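Local coordinates for protein isoaspartyl dipeptidase (Fervidobacterium islandicum, PDB 7CDH) that probably hydrolyses beta-aspartyl (isoaspartyl) dipeptides as a zinc-binding M38 metallopeptidase, a role linked to protein repair, at residues G68-F73 / D161-Q166; E117-N122 / K381-E386; T223-S226 / K230-E233; A309-I314 / Q360-V365. All coordinates share one frame; numbering follows the deposited sequence.

Contact 1. Residues G68-F73 / D161-Q166; sequences GGEGGF and DHRSSQ
Glu70 and Arg163 join two loops at the zinc-bearing mouth of the amidohydrolase barrel, and the pairing illustrates how one arginine can tie two acids into a salt-bridge network. Each loop is shaped by a type I turn, Gly69 to Gly72 in one and Asp161 to Ser164 in the other.

The ionic bond across the loops is single and rather long: Arg163 NH1 donates to Glu70 OE1 over 3.3 Å. The carboxylate oxygen lies almost in the guanidinium plane, at its edge, but is itself approached from above the carboxylate plane, the two planes being 45° apart. Glu70 reaches across because its chain bends at chi2 (99°). Its oxygens have further partners, Thr99 for OE1 and Ser289 for OE2.

Within 161-166 the grip is firmer. Arg163 takes Asp161 side-on, with NE on OD1 and NH2 on OD2, each at 2.9 Å and each on a syn lone pair. Asp161 OD2 also meets NE2 of the zinc ligand His195, so Arg163 and Asp161 form an outer shell that is likely to steady that ligand. With a methionine in place of Arg163, Glu70 would probably be left without its charged mate and Asp161 without its side-on partner, held then by His195 and the backbone N.

Apolar contact is slight: Glu70 CG lies 3.9 Å from Arg163 CD, while Met184 of a second subunit packs on both residues. Asp161 also makes an Asx turn, the backbone N of Arg163 donating to Asp161 OD1 at 2.8 Å from the anti side.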
loop_
_atom_site.group_PDB
_atom_site.type_symbol
_atom_site.label_atom_id
_atom_site.label_comp_id
_atom_site.label_asym_id
_atom_site.label_seq_id
_atom_site.Cartn_x
_atom_site.Cartn_y
_atom_site.Cartn_z
ATOM N N GLY A 68 21.356 -16.521 -16.501
ATOM C CA GLY A 68 21.884 -17.593 -15.645
ATOM C C GLY A 68 21.336 -17.457 -14.235
ATOM O O GLY A 68 20.310 -16.738 -14.064
ATOM N N GLY A 69 22.000 -18.105 -13.271
ATOM C CA GLY A 69 21.608 -18.130 -11.855
ATOM C C GLY A 69 20.792 -19.354 -11.493
ATOM O O GLY A 69 20.461 -19.502 -10.295
ATOM N N GLU A 70 20.467 -20.205 -12.460
ATOM C CA GLU A 70 19.769 -21.500 -12.212
ATOM C C GLU A 70 20.638 -22.432 -11.352
ATOM O O GLU A 70 20.065 -23.344 -10.750
ATOM C CB GLU A 70 19.449 -22.245 -13.514
ATOM C CG GLU A 70 18.336 -21.617 -14.320
ATOM C CD GLU A 70 18.799 -20.746 -15.480
ATOM O OE1 GLU A 70 17.994 -20.550 -16.427
ATOM O OE2 GLU A 70 19.966 -20.272 -15.435
ATOM N N GLY A 71 21.965 -22.257 -11.330
ATOM C CA GLY A 71 22.854 -23.116 -10.522
ATOM C C GLY A 71 23.445 -22.408 -9.311
ATOM O O GLY A 71 24.516 -22.867 -8.845
ATOM N N GLY A 72 22.799 -21.332 -8.822
ATOM C CA GLY A 72 23.315 -20.479 -7.734
ATOM C C GLY A 72 23.928 -19.194 -8.254
ATOM O O GLY A 72 24.103 -19.057 -9.471
ATOM N N PHE A 73 24.282 -18.288 -7.346
ATOM C CA PHE A 73 24.799 -16.927 -7.643
ATOM C C PHE A 73 26.059 -16.967 -8.526
ATOM O O PHE A 73 26.284 -15.990 -9.286
ATOM C CB PHE A 73 25.060 -16.192 -6.330
ATOM C CG PHE A 73 23.826 -15.920 -5.507
ATOM C CD1 PHE A 73 22.863 -15.034 -5.964
ATOM C CD2 PHE A 73 23.642 -16.534 -4.279
ATOM C CE1 PHE A 73 21.728 -14.781 -5.219
ATOM C CE2 PHE A 73 22.523 -16.254 -3.518
ATOM C CZ PHE A 73 21.570 -15.382 -3.991
ATOM N N ASP A 161 7.579 -25.927 -18.310
ATOM C CA ASP A 161 8.995 -25.830 -17.862
ATOM C C ASP A 161 9.063 -25.949 -16.336
ATOM O O ASP A 161 8.188 -25.410 -15.654
ATOM C CB ASP A 161 9.645 -24.508 -18.276
ATOM C CG ASP A 161 11.151 -24.532 -18.157
ATOM O OD1 ASP A 161 11.666 -24.250 -17.049
ATOM O OD2 ASP A 161 11.792 -24.886 -19.162
ATOM N N HIS A 162 10.107 -26.598 -15.837
ATOM C CA HIS A 162 10.331 -26.838 -14.397
ATOM C C HIS A 162 10.689 -25.516 -13.673
ATOM O O HIS A 162 10.549 -25.496 -12.469
ATOM C CB HIS A 162 11.339 -27.985 -14.224
ATOM C CG HIS A 162 12.721 -27.677 -14.691
ATOM N ND1 HIS A 162 13.162 -27.995 -15.954
ATOM C CD2 HIS A 162 13.768 -27.112 -14.076
ATOM C CE1 HIS A 162 14.423 -27.643 -16.090
ATOM N NE2 HIS A 162 14.803 -27.100 -14.960
ATOM N N ARG A 163 11.051 -24.441 -14.374
ATOM C CA ARG A 163 11.350 -23.106 -13.786
ATOM C C ARG A 163 10.153 -22.146 -13.909
ATOM O O ARG A 163 10.270 -20.944 -13.489
ATOM C CB ARG A 163 12.585 -22.495 -14.442
ATOM C CG ARG A 163 13.870 -23.293 -14.235
ATOM C CD ARG A 163 14.851 -22.968 -15.352
ATOM N NE ARG A 163 14.455 -23.645 -16.587
ATOM C CZ ARG A 163 15.093 -23.572 -17.754
ATOM N NH1 ARG A 163 16.176 -22.823 -17.889
ATOM N NH2 ARG A 163 14.635 -24.259 -18.787
ATOM N N SER A 164 9.017 -22.625 -14.417
ATOM C CA SER A 164 7.808 -21.785 -14.580
ATOM C C SER A 164 7.214 -21.505 -13.192
ATOM O O SER A 164 7.609 -22.159 -12.212
ATOM C CB SER A 164 6.815 -22.437 -15.493
ATOM O OG SER A 164 5.997 -23.328 -14.772
ATOM N N SER A 165 6.290 -20.569 -13.087
ATOM C CA SER A 165 5.565 -20.359 -11.821
ATOM C C SER A 165 4.243 -21.112 -11.907
ATOM O O SER A 165 3.349 -20.803 -11.151
ATOM C CB SER A 165 5.385 -18.923 -11.572
ATOM O OG SER A 165 4.487 -18.350 -12.503
ATOM N N GLN A 166 4.154 -22.077 -12.817
ATOM C CA GLN A 166 2.957 -22.925 -13.046
ATOM C C GLN A 166 1.745 -22.020 -13.270
ATOM O O GLN A 166 0.742 -22.114 -12.583
ATOM C CB GLN A 166 2.789 -23.927 -11.903
ATOM C CG GLN A 166 3.961 -24.890 -11.714
ATOM C CD GLN A 166 4.216 -25.792 -12.913
ATOM O OE1 GLN A 166 3.291 -26.192 -13.623
ATOM N NE2 GLN A 166 5.491 -26.095 -13.165
#

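Contact 2. Residues E117-N122 / K381-E386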
loop_
_atom_site.group_PDB
_atom_site.type_symbol
_atom_site.label_atom_id
_atom_site.label_comp_id
_atom_site.label_asym_id
_atom_site.label_seq_id
_atom_site.Cartn_x
_atom_site.Cartn_y
_atom_site.Cartn_z
ATOM N N GLU A 117 22.202 1.530 -27.091
ATOM C CA GLU A 117 21.682 2.391 -28.179
ATOM C C GLU A 117 22.642 3.574 -28.392
ATOM O O GLU A 117 22.788 4.040 -29.533
ATOM C CB GLU A 117 20.249 2.826 -27.872
ATOM C CG GLU A 117 19.691 3.838 -28.854
ATOM C CD GLU A 117 18.384 4.522 -28.467
ATOM O OE1 GLU A 117 17.907 4.358 -27.302
ATOM O OE2 GLU A 117 17.841 5.245 -29.331
ATOM N N SER A 118 23.244 4.080 -27.326
ATOM C CA SER A 118 24.167 5.237 -27.362
ATOM C C SER A 118 25.389 4.895 -28.196
ATOM O O SER A 118 25.908 5.799 -28.840
ATOM C CB SER A 118 24.592 5.653 -25.993
ATOM O OG SER A 118 23.614 6.507 -25.482
ATOM N N GLU A 119 25.854 3.662 -28.091
ATOM C CA GLU A 119 27.082 3.153 -28.741
ATOM C C GLU A 119 26.757 2.777 -30.197
ATOM O O GLU A 119 27.681 2.404 -30.894
ATOM C CB GLU A 119 27.602 1.969 -27.933
ATOM C CG GLU A 119 28.039 2.336 -26.520
ATOM C CD GLU A 119 29.528 2.612 -26.387
ATOM O OE1 GLU A 119 30.218 1.809 -25.699
ATOM O OE2 GLU A 119 30.003 3.609 -26.998
ATOM N N GLY A 120 25.484 2.840 -30.610
ATOM C CA GLY A 120 25.051 2.790 -32.016
ATOM C C GLY A 120 24.138 1.609 -32.335
ATOM O O GLY A 120 23.713 1.502 -33.488
ATOM N N LEU A 121 23.825 0.761 -31.358
ATOM C CA LEU A 121 22.888 -0.380 -31.534
ATOM C C LEU A 121 21.438 0.138 -31.528
ATOM O O LEU A 121 21.220 1.316 -31.249
ATOM C CB LEU A 121 23.168 -1.357 -30.402
ATOM C CG LEU A 121 23.026 -2.825 -30.738
ATOM C CD1 LEU A 121 23.984 -3.210 -31.851
ATOM C CD2 LEU A 121 23.253 -3.669 -29.489
ATOM N N ASN A 122 20.485 -0.690 -31.947
ATOM C CA ASN A 122 19.019 -0.435 -31.882
ATOM C C ASN A 122 18.490 -1.463 -30.901
ATOM O O ASN A 122 18.882 -2.677 -31.069
ATOM C CB ASN A 122 18.298 -0.664 -33.216
ATOM C CG ASN A 122 18.946 0.078 -34.365
ATOM O OD1 ASN A 122 18.610 1.237 -34.635
ATOM N ND2 ASN A 122 19.867 -0.585 -35.037
ATOM N N LYS A 381 34.749 0.567 -34.334
ATOM C CA LYS A 381 34.649 1.965 -33.826
ATOM C C LYS A 381 35.177 2.056 -32.390
ATOM O O LYS A 381 35.431 1.008 -31.755
ATOM C CB LYS A 381 33.201 2.454 -33.799
ATOM C CG LYS A 381 32.328 1.799 -32.727
ATOM C CD LYS A 381 30.950 2.435 -32.609
ATOM C CE LYS A 381 30.897 3.559 -31.601
ATOM N NZ LYS A 381 29.806 4.510 -31.891
ATOM N N ASN A 382 35.272 3.283 -31.875
ATOM C CA ASN A 382 35.731 3.582 -30.491
ATOM C C ASN A 382 34.589 3.341 -29.492
ATOM O O ASN A 382 33.590 4.066 -29.555
ATOM C CB ASN A 382 36.249 5.019 -30.376
ATOM C CG ASN A 382 37.496 5.101 -29.528
ATOM O OD1 ASN A 382 37.428 5.010 -28.304
ATOM N ND2 ASN A 382 38.636 5.223 -30.188
ATOM N N LEU A 383 34.774 2.395 -28.569
ATOM C CA LEU A 383 33.824 2.057 -27.469
ATOM C C LEU A 383 34.374 2.425 -26.066
ATOM O O LEU A 383 35.608 2.484 -25.859
ATOM C CB LEU A 383 33.534 0.555 -27.548
ATOM C CG LEU A 383 32.964 0.047 -28.869
ATOM C CD1 LEU A 383 32.940 -1.475 -28.882
ATOM C CD2 LEU A 383 31.583 0.613 -29.114
ATOM N N ASN A 384 33.468 2.535 -25.094
ATOM C CA ASN A 384 33.683 3.216 -23.791
ATOM C C ASN A 384 34.467 2.360 -22.787
ATOM O O ASN A 384 35.213 2.973 -21.979
ATOM C CB ASN A 384 32.354 3.689 -23.221
ATOM C CG ASN A 384 31.880 4.928 -23.940
ATOM O OD1 ASN A 384 32.672 5.852 -24.131
ATOM N ND2 ASN A 384 30.618 4.950 -24.347
ATOM N N PHE A 385 34.337 1.030 -22.779
ATOM C CA PHE A 385 35.080 0.188 -21.786
ATOM C C PHE A 385 35.753 -0.983 -22.529
ATOM O O PHE A 385 35.793 -2.095 -21.969
ATOM C CB PHE A 385 34.168 -0.175 -20.591
ATOM C CG PHE A 385 33.477 1.010 -19.934
ATOM C CD1 PHE A 385 34.171 1.882 -19.088
ATOM C CD2 PHE A 385 32.150 1.312 -20.212
ATOM C CE1 PHE A 385 33.564 3.004 -18.523
ATOM C CE2 PHE A 385 31.537 2.433 -19.643
ATOM C CZ PHE A 385 32.240 3.277 -18.798
ATOM N N GLU A 386 36.282 -0.719 -23.743
ATOM C CA GLU A 386 36.892 -1.710 -24.688
ATOM C C GLU A 386 38.024 -1.037 -25.483
ATOM O O GLU A 386 39.066 -0.582 -24.995
ATOM C CB GLU A 386 35.859 -2.286 -25.676
ATOM C CG GLU A 386 34.488 -2.622 -25.069
ATOM C CD GLU A 386 33.863 -3.976 -25.421
ATOM O OE1 GLU A 386 32.614 -4.017 -25.680
ATOM O OE2 GLU A 386 34.610 -5.004 -25.407
HETATM O O HOH W 1 29.767 5.670 -29.272
#
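The backbone around Glu119 leaves helix 106-118 through a Schellman motif, with Gly120 at positive phi (119°), and passes the C-terminal tail with its CA 6.9 Å from that of Leu383. A side chain at Gly120 would run into the preceding carbonyl oxygen, so the turn calls for glycine. The contact is thus a helix C-terminus met by an irregular tail, and it fastens the end of the chain to an outer helix of the amidohydrolase barrel.

Lys381 addresses the helix end itself. NZ donates to Glu119 O at 3.2 Å, from well above the carbonyl plane and not along a lone pair. Bent at chi3, the lysine chain runs over this oxygen, and the positive charge is likely to be welcome near a helix C-terminus. Its salt-bridge partner is Glu372 of strand 372-376.

The Glu119 side chain reaches further along the tail, to Asn384. Folded at chi2 (-95°), it brings OE1 to the backbone N of Asn384, a weak bond of 3.4 Å. The Asn384 amide lies over the face of the carboxylate, the planes 11° apart, so ND2, 3.0 Å from Glu119 OE2, is not hydrogen-bonded to it. Leu383 lays its CD2 methyl beside the carboxylate, 3.9 Å from Glu119 OE1, and both residues also rest on Ile82 of helix 82-86.

Glu119 OE2 and Lys381 NZ stand 5.0 Å apart, too far for a direct bond, and one water spans them, donating to OE2 and accepting from NZ at 2.9 Å.

Contact 3. Residues T223-S226 / K230-E233; sequences THMS and KLFE. With ZN (zinc ion), chain K.
Met225 O points at the edge of the Phe232 ring, in its plane, and 3.3 Å from Phe232 CB, yet no hydrogen bond joins the two segments: the backbone N of Phe232 is 3.4 Å from the same oxygen but badly angled. Between these two segments, three residues apart, the contact is packing.

The apolar pair is Met225 with Leu231, whose side chains cross at about a right angle. Met225 is bent at chi2 and chi3, which curls the thioether around the leucine; CE lies 3.6 Å from Leu231 CD1, and SD touches the CG branch point. The other methyl, CD2, reaches 3.5 Å to His224 O, backing the peptide next to the metal ligand. Cutting Leu231 back to an alanine is likely to open a gap beside the Met225 thioether and to leave the His224 carbonyl without its apolar backing.

Phe232 holds CG anti to its own N (chi1 178°), which sends the ring toward Ile245 and Leu247 of strand 245-248 and Ala267 of helix 264-273.

On the far side, His224 NE2 binds a zinc ion at 2.3 Å, together with Glu156 and His195, while ND1 is hydrogen-bonded to Thr248, which should fix the ring's rotation. A beta-strand delivering a metal ligand at its C-terminal end, then folding over into the next helix, is the beta-alpha unit of the amidohydrolase TIM barrel with its binuclear zinc site.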
loop_
_atom_site.group_PDB
_atom_site.type_symbol
_atom_site.label_atom_id
_atom_site.label_comp_id
_atom_site.label_asym_id
_atom_site.label_seq_id
_atom_site.Cartn_x
_atom_site.Cartn_y
_atom_site.Cartn_z
ATOM N N THR A 223 9.268 -19.368 -28.131
ATOM C CA THR A 223 10.682 -19.634 -28.508
ATOM C C THR A 223 11.068 -21.045 -28.035
ATOM O O THR A 223 10.214 -21.714 -27.433
ATOM C CB THR A 223 11.608 -18.502 -28.025
ATOM O OG1 THR A 223 12.921 -18.758 -28.538
ATOM C CG2 THR A 223 11.657 -18.364 -26.520
ATOM N N HIS A 224 12.307 -21.472 -28.312
ATOM C CA HIS A 224 12.827 -22.841 -28.050
ATOM C C HIS A 224 11.985 -23.864 -28.802
ATOM O O HIS A 224 11.846 -24.959 -28.344
ATOM C CB HIS A 224 12.867 -23.162 -26.547
ATOM C CG HIS A 224 13.513 -22.054 -25.804
ATOM N ND1 HIS A 224 14.729 -21.543 -26.200
ATOM C CD2 HIS A 224 13.082 -21.295 -24.781
ATOM C CE1 HIS A 224 15.032 -20.513 -25.450
ATOM N NE2 HIS A 224 14.043 -20.348 -24.574
ATOM N N MET A 225 11.433 -23.479 -29.928
ATOM C CA MET A 225 10.486 -24.324 -30.687
ATOM C C MET A 225 11.214 -25.373 -31.546
ATOM O O MET A 225 10.517 -26.207 -32.059
ATOM C CB MET A 225 9.587 -23.421 -31.523
ATOM C CG MET A 225 8.630 -22.670 -30.619
ATOM S SD MET A 225 7.611 -23.751 -29.581
ATOM C CE MET A 225 6.581 -24.522 -30.828
ATOM N N SER A 226 12.551 -25.420 -31.564
ATOM C CA SER A 226 13.330 -26.563 -32.113
ATOM C C SER A 226 13.871 -27.456 -30.991
ATOM O O SER A 226 14.653 -28.313 -31.275
ATOM C CB SER A 226 14.433 -26.113 -33.052
ATOM O OG SER A 226 15.404 -25.298 -32.407
ATOM N N LYS A 230 9.062 -33.161 -31.805
ATOM C CA LYS A 230 7.630 -33.172 -31.414
ATOM C C LYS A 230 7.176 -31.716 -31.186
ATOM O O LYS A 230 6.124 -31.308 -31.738
ATOM C CB LYS A 230 7.420 -34.108 -30.222
ATOM C CG LYS A 230 5.960 -34.316 -29.834
ATOM C CD LYS A 230 5.661 -35.647 -29.134
ATOM C CE LYS A 230 4.531 -35.562 -28.123
ATOM N NZ LYS A 230 5.029 -35.303 -26.748
ATOM N N LEU A 231 7.957 -30.912 -30.464
ATOM C CA LEU A 231 7.586 -29.491 -30.245
ATOM C C LEU A 231 7.597 -28.735 -31.578
ATOM O O LEU A 231 6.688 -27.890 -31.801
ATOM C CB LEU A 231 8.530 -28.820 -29.245
ATOM C CG LEU A 231 8.144 -27.397 -28.872
ATOM C CD1 LEU A 231 6.668 -27.306 -28.508
ATOM C CD2 LEU A 231 9.017 -26.898 -27.746
ATOM N N PHE A 232 8.598 -28.966 -32.421
ATOM C CA PHE A 232 8.706 -28.233 -33.705
ATOM C C PHE A 232 7.511 -28.564 -34.603
ATOM O O PHE A 232 6.973 -27.622 -35.255
ATOM C CB PHE A 232 10.039 -28.482 -34.391
ATOM C CG PHE A 232 10.125 -27.771 -35.707
ATOM C CD1 PHE A 232 10.200 -26.391 -35.748
ATOM C CD2 PHE A 232 10.062 -28.478 -36.904
ATOM C CE1 PHE A 232 10.299 -25.727 -36.965
ATOM C CE2 PHE A 232 10.133 -27.810 -38.114
ATOM C CZ PHE A 232 10.271 -26.442 -38.144
ATOM N N GLU A 233 7.020 -29.800 -34.587
ATOM C CA GLU A 233 5.834 -30.132 -35.414
ATOM C C GLU A 233 4.569 -29.500 -34.783
ATOM O O GLU A 233 3.749 -28.974 -35.554
ATOM C CB GLU A 233 5.897 -31.601 -35.874
ATOM C CG GLU A 233 5.756 -32.679 -34.814
ATOM C CD GLU A 233 5.998 -34.097 -35.351
ATOM O OE1 GLU A 233 5.224 -35.040 -34.985
ATOM O OE2 GLU A 233 6.965 -34.266 -36.150
HETATM ZN ZN ZN K . 14.062 -19.216 -22.539
#

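Contact 4. Residues A309-I314 / Q360-V365; sequences AVWYTI and QSFEIV
Phe362 O receives the indole N-H of Trp311, NE1 to O 3.0 Å, the one hydrogen bond between the two segments and a clear case of an aromatic side chain from a helix caught by a loop carbonyl. The oxygen sits in the indole plane and the donor lies nearly in line with the C=O bond (169°), although the hydrogen bond is bent at the hydrogen (147°).

Two apolar touches accompany this bond. Ile364 lays CD1 over one face of the indole, a CH-pi contact 3.7 Å from the centroid of the five-membered ring. Its chi1 of -71° sets CG1 anti to the carbonyl carbon, and from there the chain slides past the indole in the opposite direction. Phe362 crosses Trp311 at about a right angle, with the benzo carbon CZ2 of the tryptophan 3.8 Å from CD2, at the phenyl edge. Around them, Leu54 and Val357 also pack on Trp311, and Glu363 is salt-bridged to Arg315 in the following turn of the helix.

Through this tryptophan, helix 309-318 on the outside of the TIM barrel is seated against the start of strand 364-369 and the loop leading into it, an interface between the barrel and the smaller beta-domain as in other amidohydrolases.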
loop_
_atom_site.group_PDB
_atom_site.type_symbol
_atom_site.label_atom_id
_atom_site.label_comp_id
_atom_site.label_asym_id
_atom_site.label_seq_id
_atom_site.Cartn_x
_atom_site.Cartn_y
_atom_site.Cartn_z
ATOM N N ALA A 309 25.838 -16.694 -32.533
ATOM C CA ALA A 309 25.019 -17.825 -32.999
ATOM C C ALA A 309 24.170 -17.443 -34.226
ATOM O O ALA A 309 23.787 -18.356 -34.965
ATOM C CB ALA A 309 24.148 -18.327 -31.888
ATOM N N VAL A 310 23.851 -16.176 -34.452
ATOM C CA VAL A 310 22.826 -15.843 -35.470
ATOM C C VAL A 310 23.450 -16.024 -36.866
ATOM O O VAL A 310 22.864 -16.732 -37.722
ATOM C CB VAL A 310 22.237 -14.443 -35.257
ATOM C CG1 VAL A 310 21.534 -13.954 -36.513
ATOM C CG2 VAL A 310 21.269 -14.438 -34.077
ATOM N N TRP A 311 24.600 -15.411 -37.094
ATOM C CA TRP A 311 25.272 -15.465 -38.406
ATOM C C TRP A 311 25.844 -16.874 -38.602
ATOM O O TRP A 311 25.805 -17.412 -39.730
ATOM C CB TRP A 311 26.319 -14.363 -38.504
ATOM C CG TRP A 311 26.996 -14.312 -39.830
ATOM C CD1 TRP A 311 28.326 -14.479 -40.059
ATOM C CD2 TRP A 311 26.377 -14.122 -41.112
ATOM N NE1 TRP A 311 28.584 -14.362 -41.386
ATOM C CE2 TRP A 311 27.414 -14.135 -42.061
ATOM C CE3 TRP A 311 25.066 -13.899 -41.544
ATOM C CZ2 TRP A 311 27.178 -13.958 -43.426
ATOM C CZ3 TRP A 311 24.828 -13.742 -42.890
ATOM C CH2 TRP A 311 25.871 -13.770 -43.818
ATOM N N TYR A 312 26.279 -17.499 -37.525
ATOM C CA TYR A 312 26.745 -18.899 -37.563
ATOM C C TYR A 312 25.624 -19.779 -38.131
ATOM O O TYR A 312 25.922 -20.643 -38.982
ATOM C CB TYR A 312 27.186 -19.346 -36.172
ATOM C CG TYR A 312 27.715 -20.755 -36.106
ATOM C CD1 TYR A 312 28.992 -21.073 -36.530
ATOM C CD2 TYR A 312 26.931 -21.778 -35.629
ATOM C CE1 TYR A 312 29.480 -22.366 -36.452
ATOM C CE2 TYR A 312 27.390 -23.075 -35.556
ATOM C CZ TYR A 312 28.672 -23.370 -35.963
ATOM O OH TYR A 312 29.099 -24.657 -35.872
ATOM N N THR A 313 24.400 -19.604 -37.630
ATOM C CA THR A 313 23.232 -20.479 -37.944
ATOM C C THR A 313 22.838 -20.227 -39.406
ATOM O O THR A 313 22.664 -21.191 -40.114
ATOM C CB THR A 313 22.089 -20.347 -36.921
ATOM O OG1 THR A 313 22.578 -20.839 -35.662
ATOM C CG2 THR A 313 20.848 -21.134 -37.296
ATOM N N ILE A 314 22.838 -18.983 -39.856
ATOM C CA ILE A 314 22.581 -18.625 -41.275
ATOM C C ILE A 314 23.618 -19.325 -42.185
ATOM O O ILE A 314 23.217 -19.908 -43.218
ATOM C CB ILE A 314 22.571 -17.103 -41.436
ATOM C CG1 ILE A 314 21.347 -16.493 -40.756
ATOM C CG2 ILE A 314 22.645 -16.699 -42.906
ATOM C CD1 ILE A 314 21.454 -14.996 -40.581
ATOM N N GLN A 360 33.348 -14.565 -50.844
ATOM C CA GLN A 360 34.073 -15.865 -50.813
ATOM C C GLN A 360 33.902 -16.496 -49.425
ATOM O O GLN A 360 33.165 -17.499 -49.334
ATOM C CB GLN A 360 35.555 -15.688 -51.185
ATOM C CG GLN A 360 35.794 -15.255 -52.631
ATOM C CD GLN A 360 35.046 -16.109 -53.633
ATOM O OE1 GLN A 360 35.126 -17.336 -53.624
ATOM N NE2 GLN A 360 34.295 -15.462 -54.512
ATOM N N SER A 361 34.536 -15.908 -48.396
ATOM C CA SER A 361 34.634 -16.450 -47.013
ATOM C C SER A 361 33.315 -16.281 -46.234
ATOM O O SER A 361 33.059 -17.087 -45.305
ATOM C CB SER A 361 35.769 -15.805 -46.281
ATOM O OG SER A 361 35.434 -14.470 -45.945
ATOM N N PHE A 362 32.488 -15.298 -46.584
ATOM C CA PHE A 362 31.199 -15.013 -45.898
ATOM C C PHE A 362 31.457 -14.489 -44.470
ATOM O O PHE A 362 30.617 -14.615 -43.601
ATOM C CB PHE A 362 30.299 -16.249 -45.918
ATOM C CG PHE A 362 29.244 -16.180 -46.979
ATOM C CD1 PHE A 362 29.566 -16.411 -48.309
ATOM C CD2 PHE A 362 27.936 -15.882 -46.654
ATOM C CE1 PHE A 362 28.594 -16.354 -49.293
ATOM C CE2 PHE A 362 26.962 -15.825 -47.639
ATOM C CZ PHE A 362 27.295 -16.053 -48.957
ATOM N N GLU A 363 32.605 -13.874 -44.250
ATOM C CA GLU A 363 32.990 -13.267 -42.964
ATOM C C GLU A 363 32.406 -11.855 -42.929
ATOM O O GLU A 363 32.425 -11.178 -43.984
ATOM C CB GLU A 363 34.511 -13.331 -42.842
ATOM C CG GLU A 363 35.039 -14.755 -42.725
ATOM C CD GLU A 363 35.245 -15.262 -41.304
ATOM O OE1 GLU A 363 36.153 -14.726 -40.623
ATOM O OE2 GLU A 363 34.509 -16.188 -40.877
ATOM N N ILE A 364 31.853 -11.438 -41.782
ATOM C CA ILE A 364 31.321 -10.053 -41.636
ATOM C C ILE A 364 32.522 -9.095 -41.642
ATOM O O ILE A 364 33.434 -9.279 -40.827
ATOM C CB ILE A 364 30.408 -9.900 -40.394
ATOM C CG1 ILE A 364 29.073 -10.616 -40.595
ATOM C CG2 ILE A 364 30.170 -8.429 -40.052
ATOM C CD1 ILE A 364 28.473 -11.107 -39.326
ATOM N N VAL A 365 32.556 -8.114 -42.536
ATOM C CA VAL A 365 33.730 -7.198 -42.599
ATOM C C VAL A 365 33.272 -5.774 -42.315
ATOM O O VAL A 365 34.117 -4.964 -41.949
ATOM C CB VAL A 365 34.494 -7.309 -43.943
ATOM C CG1 VAL A 365 35.043 -8.718 -44.164
ATOM C CG2 VAL A 365 33.641 -6.888 -45.127
#

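In the fold
The four contacts show chemistry changing with place. Contact 3 is the buried one and lacks any hydrogen bond between its segments; contact 4, partly buried, combines apolar packing with one bond from an indole. Contacts 1 and 2 lie at the surface and rely on charged groups, yet differ: contact 1 is part of the zinc neighbourhood and lies mainly against a second subunit, while contact 2 secures the chain's end and its neighbour is the third. Contacts 1 and 3 lie in beta-alpha connections of the barrel, contact 3 running into the helix, their nearest atoms about 7 Å apart. Contacts 2 and 4 join barrel helices to the C-terminal part of the chain, their centres about 21 Å apart.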